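Local coordinates for protein transcriptional activator, putative (Pyrococcus furiosus, PDB 1RTW) that is of unestablished precise function but is named a putative transcriptional activator and belongs to the all-helical TENA/THI-4/PQQC family, at residues 22-27 with 135-139; 36-40 with 149-153; 40-45 with 92-98; 75-79 with 155-161. All blocks are in the same frame, centred on the assembly; numbering follows the deposited sequence.

Interaction 1 of 4, residues 22-27 with 135-139; sequences FLIEMA and AWKWV
Two helices pack side by side in a buried, largely apolar contact, with no hydrogen bond across it, that joins the short helix 21-28 to the C-terminal part of helix 118-142. Both segments are regular alpha-helix; their axes come within 9.6 Å and their N-to-C directions differ by 34° (signed crossing angle -34°), so they run roughly parallel. The backbones draw closest at the C-terminal ends, with Ala-27 CA 5.3 Å from Val-139 CA. Leu-23 (m, t) reaches across with CD1 3.6 Å from Ala-135 CB and CD2 3.7 Å from Val-139 CG2. Such helix-on-helix packing builds the all-alpha bundle of the TENA/THI-4/PQQC family, here with helix 21-28 laid against the long helix 118-142. Two indoles flank the centre. Trp-138 (chi1 t) lies along the short helix, its CZ3 3.5 Å from Leu-23 O at the ring edge and 3.8 Å from Ala-27 CB. Trp-136 starts away from helix 21-28, but chi1 m brings its six-membered ring back: CZ3 is 3.9 Å from CE of selenomethionine Met-26 (m, m, m), at the ring edge, near its plane, and CH2 is 4.3 Å from Phe-22 CE1. Ile-153 of helix 150-157 covers Met-26, Trp-136 and Val-139.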
# COMPACT_ATOMS: atom_id res chain seq x y z
N PHE B 22 -20.40 -17.98 -23.71
CA PHE B 22 -20.86 -18.45 -22.41
C PHE B 22 -22.27 -17.99 -22.07
O PHE B 22 -23.05 -18.75 -21.49
CB PHE B 22 -19.88 -18.01 -21.32
CG PHE B 22 -20.17 -18.60 -19.96
CD1 PHE B 22 -20.97 -17.92 -19.05
CD2 PHE B 22 -19.60 -19.81 -19.59
CE1 PHE B 22 -21.20 -18.44 -17.79
CE2 PHE B 22 -19.83 -20.35 -18.32
CZ PHE B 22 -20.63 -19.66 -17.42
N LEU B 23 -22.59 -16.75 -22.42
CA LEU B 23 -23.91 -16.18 -22.14
C LEU B 23 -25.00 -16.78 -23.02
O LEU B 23 -26.14 -16.93 -22.58
CB LEU B 23 -23.88 -14.66 -22.26
CG LEU B 23 -22.83 -13.93 -21.40
CD1 LEU B 23 -22.97 -12.43 -21.57
CD2 LEU B 23 -22.97 -14.30 -19.94
N ILE B 24 -24.66 -17.11 -24.26
CA ILE B 24 -25.61 -17.71 -25.19
C ILE B 24 -26.01 -19.08 -24.66
O ILE B 24 -27.19 -19.46 -24.71
CB ILE B 24 -25.00 -17.92 -26.59
CG1 ILE B 24 -24.66 -16.58 -27.23
CG2 ILE B 24 -25.95 -18.72 -27.47
CD1 ILE B 24 -23.88 -16.72 -28.53
N GLU B 25 -25.03 -19.81 -24.15
CA GLU B 25 -25.28 -21.14 -23.64
C GLU B 25 -26.06 -21.12 -22.34
O GLU B 25 -26.88 -22.01 -22.09
CB GLU B 25 -23.97 -21.91 -23.51
CG GLU B 25 -23.27 -22.07 -24.84
CD GLU B 25 -22.03 -22.95 -24.78
OE1 GLU B 25 -21.63 -23.38 -23.69
OE2 GLU B 25 -21.47 -23.20 -25.86
N MSE B 26 -25.83 -20.10 -21.52
CA MSE B 26 -26.56 -19.95 -20.27
C MSE B 26 -28.03 -19.69 -20.62
O MSE B 26 -28.94 -20.29 -20.03
CB MSE B 26 -26.03 -18.76 -19.46
CG MSE B 26 -24.69 -18.99 -18.77
SE MSE B 26 -24.81 -20.05 -17.15
CE MSE B 26 -26.40 -19.30 -16.40
N ALA B 27 -28.23 -18.82 -21.62
CA ALA B 27 -29.56 -18.42 -22.08
C ALA B 27 -30.35 -19.52 -22.78
O ALA B 27 -31.58 -19.58 -22.65
CB ALA B 27 -29.46 -17.20 -22.99
N ALA B 135 -24.11 -8.08 -18.84
CA ALA B 135 -24.01 -9.47 -19.28
C ALA B 135 -25.13 -10.35 -18.74
O ALA B 135 -25.79 -11.06 -19.49
CB ALA B 135 -22.67 -10.06 -18.89
N TRP B 136 -25.34 -10.28 -17.43
CA TRP B 136 -26.38 -11.06 -16.80
C TRP B 136 -27.77 -10.53 -17.12
O TRP B 136 -28.75 -11.27 -17.07
CB TRP B 136 -26.11 -11.17 -15.30
CG TRP B 136 -24.86 -11.96 -15.05
CD1 TRP B 136 -23.62 -11.46 -14.77
CD2 TRP B 136 -24.71 -13.38 -15.16
NE1 TRP B 136 -22.70 -12.48 -14.71
CE2 TRP B 136 -23.34 -13.66 -14.94
CE3 TRP B 136 -25.59 -14.43 -15.42
CZ2 TRP B 136 -22.84 -14.97 -14.99
CZ3 TRP B 136 -25.09 -15.72 -15.47
CH2 TRP B 136 -23.73 -15.98 -15.25
N LYS B 137 -27.85 -9.26 -17.49
CA LYS B 137 -29.12 -8.66 -17.87
C LYS B 137 -29.47 -9.25 -19.23
O LYS B 137 -30.62 -9.62 -19.49
CB LYS B 137 -29.01 -7.14 -17.95
CG LYS B 137 -30.33 -6.40 -17.81
CD LYS B 137 -30.13 -4.92 -17.51
CE LYS B 137 -29.38 -4.20 -18.62
NZ LYS B 137 -29.17 -2.76 -18.31
N TRP B 138 -28.46 -9.39 -20.09
CA TRP B 138 -28.65 -9.97 -21.41
C TRP B 138 -29.16 -11.39 -21.25
O TRP B 138 -30.08 -11.81 -21.94
CB TRP B 138 -27.33 -10.00 -22.19
CG TRP B 138 -27.51 -10.47 -23.62
CD1 TRP B 138 -27.71 -9.68 -24.71
CD2 TRP B 138 -27.56 -11.82 -24.08
NE1 TRP B 138 -27.89 -10.46 -25.83
CE2 TRP B 138 -27.80 -11.78 -25.48
CE3 TRP B 138 -27.42 -13.07 -23.46
CZ2 TRP B 138 -27.90 -12.94 -26.26
CZ3 TRP B 138 -27.53 -14.22 -24.24
CH2 TRP B 138 -27.77 -14.14 -25.63
N VAL B 139 -28.54 -12.13 -20.33
CA VAL B 139 -28.94 -13.50 -20.08
C VAL B 139 -30.40 -13.60 -19.61
O VAL B 139 -31.15 -14.43 -20.11
CB VAL B 139 -28.00 -14.18 -19.06
CG1 VAL B 139 -28.55 -15.53 -18.66
CG2 VAL B 139 -26.62 -14.35 -19.67

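Interaction 2 of 4, residues 36-40 with 149-153; sequences FEKWL and YQEFI
Four aromatic side chains, Phe-36, Trp-39, Tyr-149 and Phe-152, interlock in a buried cluster between helix 33-60 and the start of helix 150-157 in the TENA/THI-4/PQQC helical bundle. Segment 36-40 is helical; Tyr-149 is the N-cap residue, with phi/psi of -119/33°, and helix follows from Gln-150. The backbones stay well apart, Phe-36 CA to Tyr-149 CA 9.2 Å and Leu-40 CA to Phe-152 CA 10.4 Å. Phe-36 (chi1 t, chi2 80°) and Tyr-149 (chi1 -42°, chi2 -65°) stack face to face, centroids 3.7 Å apart and planes at 12°, with Phe-36 CZ 3.4 Å from Tyr-149 CD1. Phe-152 (chi1 m, chi2 -93°) offers its face to two edges: that of Phe-36, centroids 5.9 Å apart and planes at 71°, and, in an offset edge-to-face pair, that of the Trp-39 six-membered ring (chi1 t, chi2 81°), at 5.7 Å and 84°. Trp-39 CH2 lies 3.9 Å from Phe-152 CD1. Leu-40 (t, p) adds CD1 at 3.8 Å from Phe-152 CZ. Trp-39 NE1 hydrogen-bonds to Tyr-132 OH of helix 118-142. Helix 66-89 borders the cluster through Phe-83, edge-to-face with Phe-152, and Met-26 of helix 21-28 packs on Tyr-149.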
# COMPACT_ATOMS: atom_id res chain seq x y z
N PHE B 36 -19.52 -24.65 -16.71
CA PHE B 36 -20.04 -23.85 -15.62
C PHE B 36 -19.17 -24.02 -14.38
O PHE B 36 -18.91 -23.05 -13.66
CB PHE B 36 -21.49 -24.23 -15.27
CG PHE B 36 -22.03 -23.48 -14.10
CD1 PHE B 36 -22.50 -22.17 -14.25
CD2 PHE B 36 -21.99 -24.04 -12.82
CE1 PHE B 36 -22.91 -21.44 -13.15
CE2 PHE B 36 -22.41 -23.30 -11.71
CZ PHE B 36 -22.86 -22.00 -11.88
N GLU B 37 -18.73 -25.25 -14.12
CA GLU B 37 -17.89 -25.52 -12.96
C GLU B 37 -16.59 -24.74 -13.01
O GLU B 37 -16.18 -24.14 -12.02
CB GLU B 37 -17.61 -27.02 -12.82
CG GLU B 37 -16.67 -27.34 -11.67
CD GLU B 37 -16.62 -28.83 -11.30
OE1 GLU B 37 -17.64 -29.54 -11.47
OE2 GLU B 37 -15.57 -29.28 -10.80
N LYS B 38 -15.95 -24.73 -14.17
CA LYS B 38 -14.70 -24.01 -14.35
C LYS B 38 -14.92 -22.51 -14.14
O LYS B 38 -14.10 -21.85 -13.50
CB LYS B 38 -14.12 -24.30 -15.74
CG LYS B 38 -12.72 -23.75 -15.95
CD LYS B 38 -12.02 -24.45 -17.10
CE LYS B 38 -11.71 -25.90 -16.76
NZ LYS B 38 -10.79 -26.00 -15.60
N TRP B 39 -16.03 -21.99 -14.65
CA TRP B 39 -16.32 -20.57 -14.47
C TRP B 39 -16.54 -20.27 -12.99
O TRP B 39 -16.07 -19.25 -12.50
CB TRP B 39 -17.56 -20.14 -15.27
CG TRP B 39 -18.03 -18.76 -14.87
CD1 TRP B 39 -17.52 -17.56 -15.30
CD2 TRP B 39 -19.02 -18.43 -13.88
NE1 TRP B 39 -18.12 -16.52 -14.63
CE2 TRP B 39 -19.04 -17.03 -13.75
CE3 TRP B 39 -19.88 -19.20 -13.08
CZ2 TRP B 39 -19.90 -16.37 -12.85
CZ3 TRP B 39 -20.73 -18.54 -12.18
CH2 TRP B 39 -20.73 -17.14 -12.08
N LEU B 40 -17.25 -21.16 -12.31
CA LEU B 40 -17.56 -21.01 -10.89
C LEU B 40 -16.31 -20.92 -10.03
O LEU B 40 -16.15 -19.96 -9.27
CB LEU B 40 -18.43 -22.19 -10.43
CG LEU B 40 -19.11 -22.07 -9.08
CD1 LEU B 40 -20.33 -21.18 -9.19
CD2 LEU B 40 -19.52 -23.44 -8.59
N TYR B 149 -29.04 -22.25 -12.95
CA TYR B 149 -28.18 -21.25 -12.33
C TYR B 149 -28.92 -19.93 -12.23
O TYR B 149 -28.31 -18.86 -12.30
CB TYR B 149 -26.91 -21.07 -13.16
CG TYR B 149 -26.34 -22.37 -13.65
CD1 TYR B 149 -25.84 -23.31 -12.75
CD2 TYR B 149 -26.34 -22.69 -15.00
CE1 TYR B 149 -25.36 -24.54 -13.18
CE2 TYR B 149 -25.85 -23.92 -15.45
CZ TYR B 149 -25.37 -24.83 -14.53
OH TYR B 149 -24.91 -26.06 -14.95
N GLN B 150 -30.23 -20.01 -12.03
CA GLN B 150 -31.07 -18.83 -11.92
C GLN B 150 -30.62 -17.87 -10.82
O GLN B 150 -30.72 -16.65 -10.98
CB GLN B 150 -32.52 -19.26 -11.69
CG GLN B 150 -33.53 -18.16 -11.87
CD GLN B 150 -33.55 -17.61 -13.27
OE1 GLN B 150 -33.47 -18.36 -14.24
NE2 GLN B 150 -33.66 -16.29 -13.38
N GLU B 151 -30.09 -18.42 -9.73
CA GLU B 151 -29.62 -17.60 -8.60
C GLU B 151 -28.65 -16.52 -9.08
O GLU B 151 -28.83 -15.34 -8.76
CB GLU B 151 -28.93 -18.47 -7.54
CG GLU B 151 -29.70 -19.71 -7.12
CD GLU B 151 -29.09 -21.00 -7.64
OE1 GLU B 151 -28.98 -21.16 -8.88
OE2 GLU B 151 -28.70 -21.85 -6.80
N PHE B 152 -27.65 -16.93 -9.85
CA PHE B 152 -26.64 -16.01 -10.39
C PHE B 152 -27.21 -15.03 -11.40
O PHE B 152 -26.86 -13.85 -11.38
CB PHE B 152 -25.50 -16.79 -11.05
CG PHE B 152 -24.78 -17.69 -10.11
CD1 PHE B 152 -23.65 -17.25 -9.45
CD2 PHE B 152 -25.26 -18.97 -9.85
CE1 PHE B 152 -23.01 -18.07 -8.54
CE2 PHE B 152 -24.63 -19.79 -8.95
CZ PHE B 152 -23.49 -19.34 -8.29
N ILE B 153 -28.09 -15.52 -12.27
CA ILE B 153 -28.71 -14.68 -13.27
C ILE B 153 -29.51 -13.57 -12.60
O ILE B 153 -29.41 -12.41 -13.00
CB ILE B 153 -29.65 -15.49 -14.17
CG1 ILE B 153 -28.88 -16.65 -14.81
CG2 ILE B 153 -30.21 -14.61 -15.28
CD1 ILE B 153 -29.76 -17.59 -15.57

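Interaction 3 of 4, residues 40-45 with 92-98; sequences LVNDYY and ISLNGEI
Leu-94 lays its CD1 methyl over the face of the Tyr-44 ring, 3.9 Å from the centroid and 14° off the normal, in a CH-pi contact. Leu-94 belongs to segment 92-98, most of the loop between helix 66-89 and helix 100-115, which wraps across helix 33-60 near the surface of the all-helical bundle. Segment 40-45 is regular helix; 92-98 has no regular structure, being extended at Ile-92 and Ser-93, turning at Leu-94 and Asn-95 (phi/psi -100/3° and -92/14°), and extended again at Glu-97 and Ile-98. An ST turn shapes the bend: Asn-95 N donates to Ser-93 OG at 3.2 Å. The backbones approach at Val-41 CA to Leu-94 CA, 5.1 Å, and Asn-42 CA to Ile-98 CA, 5.9 Å. Val-41 (t) packs against the loop backbone, CG2 3.5 Å from Ser-93 O and CG1 4.2 Å from Ile-98 CD1. Leu-40 CD2 meets Ile-92 CD1 at 3.6 Å. Ile-98 (m, m) repeats the CH-pi theme, its CG2 4.0 Å from the centroid of the Tyr-45 ring (chi1 t) and 24° off the normal. Asn-42 OD1 accepts from Asp-99 N, just before helix 100-115, and Tyr-44 OH hydrogen-bonds to Glu-84 of helix 66-89. No direct hydrogen bond joins the segments; one water bridges them, donating to Val-41 O at 2.6 Å and to Leu-94 O at 2.9 Å.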
# COMPACT_ATOMS: atom_id res chain seq x y z
N LEU B 40 -17.25 -21.16 -12.31
CA LEU B 40 -17.56 -21.01 -10.89
C LEU B 40 -16.31 -20.92 -10.03
O LEU B 40 -16.15 -19.96 -9.27
CB LEU B 40 -18.43 -22.19 -10.43
CG LEU B 40 -19.11 -22.07 -9.08
CD1 LEU B 40 -20.33 -21.18 -9.19
CD2 LEU B 40 -19.52 -23.44 -8.59
N VAL B 41 -15.43 -21.90 -10.15
CA VAL B 41 -14.17 -21.95 -9.39
C VAL B 41 -13.35 -20.68 -9.59
O VAL B 41 -12.81 -20.11 -8.65
CB VAL B 41 -13.32 -23.18 -9.80
CG1 VAL B 41 -11.96 -23.14 -9.17
CG2 VAL B 41 -14.04 -24.48 -9.42
N ASN B 42 -13.28 -20.21 -10.83
CA ASN B 42 -12.50 -19.03 -11.14
C ASN B 42 -13.17 -17.72 -10.77
O ASN B 42 -12.50 -16.78 -10.34
CB ASN B 42 -12.08 -19.03 -12.61
CG ASN B 42 -11.00 -20.04 -12.88
OD1 ASN B 42 -9.81 -19.73 -12.81
ND2 ASN B 42 -11.40 -21.26 -13.19
N ASP B 43 -14.48 -17.63 -10.92
CA ASP B 43 -15.13 -16.39 -10.55
C ASP B 43 -15.18 -16.23 -9.03
O ASP B 43 -15.15 -15.12 -8.52
CB ASP B 43 -16.53 -16.29 -11.15
CG ASP B 43 -16.93 -14.85 -11.40
OD1 ASP B 43 -16.24 -14.16 -12.17
OD2 ASP B 43 -17.94 -14.41 -10.80
N TYR B 44 -15.23 -17.35 -8.32
CA TYR B 44 -15.25 -17.34 -6.86
C TYR B 44 -13.95 -16.71 -6.37
O TYR B 44 -13.94 -15.93 -5.42
CB TYR B 44 -15.39 -18.76 -6.33
CG TYR B 44 -15.37 -18.86 -4.83
CD1 TYR B 44 -16.40 -18.31 -4.07
CD2 TYR B 44 -14.35 -19.53 -4.17
CE1 TYR B 44 -16.42 -18.44 -2.69
CE2 TYR B 44 -14.36 -19.67 -2.79
CZ TYR B 44 -15.40 -19.12 -2.06
OH TYR B 44 -15.41 -19.28 -0.70
N TYR B 45 -12.85 -17.06 -7.04
CA TYR B 45 -11.54 -16.53 -6.73
C TYR B 45 -11.54 -15.03 -7.05
O TYR B 45 -11.01 -14.22 -6.29
CB TYR B 45 -10.48 -17.22 -7.57
CG TYR B 45 -9.10 -16.64 -7.43
CD1 TYR B 45 -8.56 -15.82 -8.43
CD2 TYR B 45 -8.32 -16.93 -6.33
CE1 TYR B 45 -7.25 -15.32 -8.33
CE2 TYR B 45 -7.02 -16.44 -6.21
CZ TYR B 45 -6.49 -15.64 -7.21
OH TYR B 45 -5.21 -15.17 -7.06
N ILE B 92 -19.28 -29.69 -5.73
CA ILE B 92 -18.10 -29.19 -6.40
C ILE B 92 -17.15 -28.48 -5.43
O ILE B 92 -17.58 -27.86 -4.45
CB ILE B 92 -18.53 -28.29 -7.60
CG1 ILE B 92 -17.37 -27.41 -8.10
CG2 ILE B 92 -19.76 -27.46 -7.24
CD1 ILE B 92 -17.32 -26.03 -7.49
N SER B 93 -15.85 -28.64 -5.67
CA SER B 93 -14.82 -28.03 -4.84
C SER B 93 -14.30 -26.71 -5.41
O SER B 93 -14.02 -26.60 -6.61
CB SER B 93 -13.65 -29.00 -4.67
OG SER B 93 -12.56 -28.34 -4.06
N LEU B 94 -14.13 -25.73 -4.52
CA LEU B 94 -13.66 -24.40 -4.90
C LEU B 94 -12.17 -24.22 -4.61
O LEU B 94 -11.61 -23.15 -4.84
CB LEU B 94 -14.46 -23.33 -4.15
CG LEU B 94 -15.98 -23.31 -4.36
CD1 LEU B 94 -16.68 -22.63 -3.20
CD2 LEU B 94 -16.32 -22.63 -5.66
N ASN B 95 -11.53 -25.28 -4.13
CA ASN B 95 -10.12 -25.24 -3.77
C ASN B 95 -9.14 -25.63 -4.87
O ASN B 95 -7.94 -25.81 -4.61
CB ASN B 95 -9.89 -26.11 -2.53
CG ASN B 95 -10.67 -25.62 -1.33
OD1 ASN B 95 -11.37 -26.40 -0.66
ND2 ASN B 95 -10.56 -24.33 -1.03
N GLY B 96 -9.63 -25.70 -6.10
CA GLY B 96 -8.77 -26.08 -7.21
C GLY B 96 -7.81 -25.05 -7.78
O GLY B 96 -7.66 -23.94 -7.25
N GLU B 97 -7.13 -25.45 -8.85
CA GLU B 97 -6.18 -24.60 -9.55
C GLU B 97 -6.90 -23.48 -10.27
O GLU B 97 -7.89 -23.71 -10.97
CB GLU B 97 -5.34 -25.41 -10.54
CG GLU B 97 -4.30 -26.32 -9.88
CD GLU B 97 -3.26 -25.55 -9.08
OE1 GLU B 97 -2.54 -24.72 -9.69
OE2 GLU B 97 -3.18 -25.76 -7.85
N ILE B 98 -6.39 -22.27 -10.10
CA ILE B 98 -6.96 -21.08 -10.69
C ILE B 98 -6.35 -20.79 -12.06
O ILE B 98 -5.14 -20.91 -12.25
CB ILE B 98 -6.73 -19.87 -9.75
CG1 ILE B 98 -7.35 -20.15 -8.38
CG2 ILE B 98 -7.27 -18.60 -10.37
CD1 ILE B 98 -8.84 -20.46 -8.40
O HOH W 1 -12.06 -20.65 -6.23

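Interaction 4 of 4, residues 75-79 with 155-161; sequences YISKE and HWSSQEF
Segment 75-79 is helical, though its backbone bonds Lys-78 N to Tyr-75 O (3.1 Å) and Glu-79 N to Ile-76 O (3.0 Å) span three residues; it packs helix 66-89 against 155-161, the junction of helices 150-157 and 159-176 in the TENA/THI-4/PQQC bundle. Helix 150-157 ends at Ser-157; Ser-158 leaves helical geometry (phi/psi -60/158°) and N-caps helix 159-176. Ser-158 OG (chi1 p) accepts from Phe-161 N at 3.2 Å and donates to His-155 O at 3.0 Å. Across the gap Glu-79 CA is 8.7 Å from His-155 CA and Tyr-75 CA 9.5 Å from Phe-161 CA. Tyr-75 (chi1 t, chi2 56°) extends to the junction, its OH 3.4 Å from Phe-161 CA and its CE2 4.0 Å from Phe-161 CD1. Its ring meets that of His-155 (chi1 t) obliquely, centroids 5.8 Å apart and planes at 53°. Glu-79 (m, t) places OE2 3.1 Å from His-155 CE1, near that ring's plane, and accepts a hydrogen bond from Trp-156 NE1 (chi1 m) at OE2, 3.2 Å. A water donates to Tyr-75 O at 2.7 Å and lies 2.8 Å from His-155 NE2, to which it is hydrogen-bonded. A carboxylate held by an indole N-H beside an imidazole, with a phosphate ion, probably from the crystallisation liquor, near the Glu-79 side chain, is consistent with a small polar pocket.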
# COMPACT_ATOMS: atom_id res chain seq x y z
N TYR B 75 -22.50 -5.90 1.01
CA TYR B 75 -23.41 -6.39 -0.03
C TYR B 75 -22.70 -7.40 -0.95
O TYR B 75 -23.15 -8.55 -1.07
CB TYR B 75 -23.95 -5.20 -0.82
CG TYR B 75 -24.81 -5.54 -2.03
CD1 TYR B 75 -25.95 -6.34 -1.92
CD2 TYR B 75 -24.47 -5.04 -3.29
CE1 TYR B 75 -26.73 -6.65 -3.05
CE2 TYR B 75 -25.23 -5.33 -4.42
CZ TYR B 75 -26.36 -6.13 -4.30
OH TYR B 75 -27.12 -6.37 -5.43
N ILE B 76 -21.57 -7.00 -1.53
CA ILE B 76 -20.79 -7.86 -2.43
C ILE B 76 -20.27 -9.13 -1.73
O ILE B 76 -20.14 -10.17 -2.37
CB ILE B 76 -19.57 -7.09 -3.05
CG1 ILE B 76 -20.00 -5.76 -3.68
CG2 ILE B 76 -18.89 -7.93 -4.10
CD1 ILE B 76 -21.21 -5.84 -4.52
N SER B 77 -19.95 -9.03 -0.44
CA SER B 77 -19.45 -10.19 0.33
C SER B 77 -20.49 -11.31 0.38
O SER B 77 -20.14 -12.48 0.58
CB SER B 77 -19.10 -9.80 1.77
OG SER B 77 -20.27 -9.55 2.53
N LYS B 78 -21.76 -10.95 0.22
CA LYS B 78 -22.84 -11.93 0.24
C LYS B 78 -22.70 -12.91 -0.92
O LYS B 78 -23.10 -14.08 -0.81
CB LYS B 78 -24.20 -11.22 0.19
CG LYS B 78 -24.93 -11.17 1.53
CD LYS B 78 -24.00 -10.83 2.69
CE LYS B 78 -24.66 -11.12 4.04
NZ LYS B 78 -23.66 -11.09 5.16
N GLU B 79 -22.07 -12.44 -2.00
CA GLU B 79 -21.81 -13.24 -3.20
C GLU B 79 -21.00 -14.49 -2.86
O GLU B 79 -21.14 -15.51 -3.51
CB GLU B 79 -21.07 -12.43 -4.27
CG GLU B 79 -21.87 -11.31 -4.91
CD GLU B 79 -21.09 -10.57 -6.01
OE1 GLU B 79 -19.96 -10.98 -6.35
OE2 GLU B 79 -21.62 -9.57 -6.53
N HIS B 155 -29.26 -12.43 -9.32
CA HIS B 155 -28.47 -11.52 -8.52
C HIS B 155 -27.81 -10.39 -9.32
O HIS B 155 -27.98 -9.22 -8.97
CB HIS B 155 -27.40 -12.26 -7.70
CG HIS B 155 -26.48 -11.34 -6.95
ND1 HIS B 155 -25.17 -11.15 -7.32
CD2 HIS B 155 -26.72 -10.47 -5.95
CE1 HIS B 155 -24.64 -10.20 -6.57
NE2 HIS B 155 -25.56 -9.77 -5.73
N TRP B 156 -27.13 -10.72 -10.41
CA TRP B 156 -26.46 -9.69 -11.20
C TRP B 156 -27.34 -8.87 -12.13
O TRP B 156 -26.92 -7.82 -12.62
CB TRP B 156 -25.27 -10.28 -11.94
CG TRP B 156 -24.12 -10.55 -11.02
CD1 TRP B 156 -23.53 -9.65 -10.17
CD2 TRP B 156 -23.42 -11.77 -10.87
NE1 TRP B 156 -22.50 -10.25 -9.50
CE2 TRP B 156 -22.41 -11.57 -9.91
CE3 TRP B 156 -23.54 -13.04 -11.45
CZ2 TRP B 156 -21.52 -12.56 -9.52
CZ3 TRP B 156 -22.66 -14.03 -11.07
CH2 TRP B 156 -21.67 -13.79 -10.11
N SER B 157 -28.56 -9.35 -12.37
CA SER B 157 -29.51 -8.64 -13.24
C SER B 157 -30.62 -7.97 -12.42
O SER B 157 -31.41 -7.21 -12.97
CB SER B 157 -30.13 -9.61 -14.25
OG SER B 157 -30.97 -10.55 -13.61
N SER B 158 -30.65 -8.23 -11.12
CA SER B 158 -31.68 -7.67 -10.24
C SER B 158 -31.70 -6.14 -10.20
O SER B 158 -30.71 -5.48 -10.50
CB SER B 158 -31.53 -8.21 -8.82
OG SER B 158 -30.40 -7.66 -8.16
N GLN B 159 -32.85 -5.60 -9.80
CA GLN B 159 -33.03 -4.16 -9.68
C GLN B 159 -32.08 -3.63 -8.61
O GLN B 159 -31.54 -2.54 -8.73
CB GLN B 159 -34.48 -3.84 -9.30
CG GLN B 159 -34.84 -2.35 -9.24
CD GLN B 159 -34.83 -1.68 -10.61
OE1 GLN B 159 -34.62 -2.32 -11.64
NE2 GLN B 159 -35.08 -0.37 -10.62
N GLU B 160 -31.88 -4.44 -7.57
CA GLU B 160 -31.00 -4.08 -6.47
C GLU B 160 -29.57 -3.87 -6.95
O GLU B 160 -28.94 -2.88 -6.59
CB GLU B 160 -31.04 -5.18 -5.40
CG GLU B 160 -30.29 -4.83 -4.13
CD GLU B 160 -30.45 -5.88 -3.04
OE1 GLU B 160 -30.33 -7.09 -3.34
OE2 GLU B 160 -30.70 -5.49 -1.88
N PHE B 161 -29.06 -4.80 -7.75
CA PHE B 161 -27.71 -4.68 -8.27
C PHE B 161 -27.62 -3.49 -9.22
O PHE B 161 -26.64 -2.75 -9.20
CB PHE B 161 -27.28 -5.96 -9.00
CG PHE B 161 -25.81 -6.05 -9.24
CD1 PHE B 161 -24.96 -6.46 -8.22
CD2 PHE B 161 -25.26 -5.70 -10.46
CE1 PHE B 161 -23.59 -6.53 -8.41
CE2 PHE B 161 -23.88 -5.77 -10.67
CZ PHE B 161 -23.04 -6.19 -9.64
O HOH W 2 -24.72 -9.26 -3.10

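How the interactions relate
Helix 150-157 connects the set: its start carries interaction 2 and its end interaction 4. Trp-156 is the shared neighbour, with CE3 3.4 Å from Trp-136 NE1 of interaction 1, CZ3 3.8 Å from Trp-39 CH2 of interaction 2 and CH2 3.8 Å from Asp-43 OD2 of interaction 3. Interactions 1 and 2, centred 11 Å apart, merge into one core, Met-26 CE lying 3.7 Å from Tyr-149 CD2 and Phe-22 CZ 3.8 Å from Trp-39 CG. Leu-40 belongs to both interactions 2 and 3, whose centres are 12 Å apart. The phosphate ion, probably from the crystallisation liquor, lies about 3 Å from the Glu-79 side chain in interaction 4.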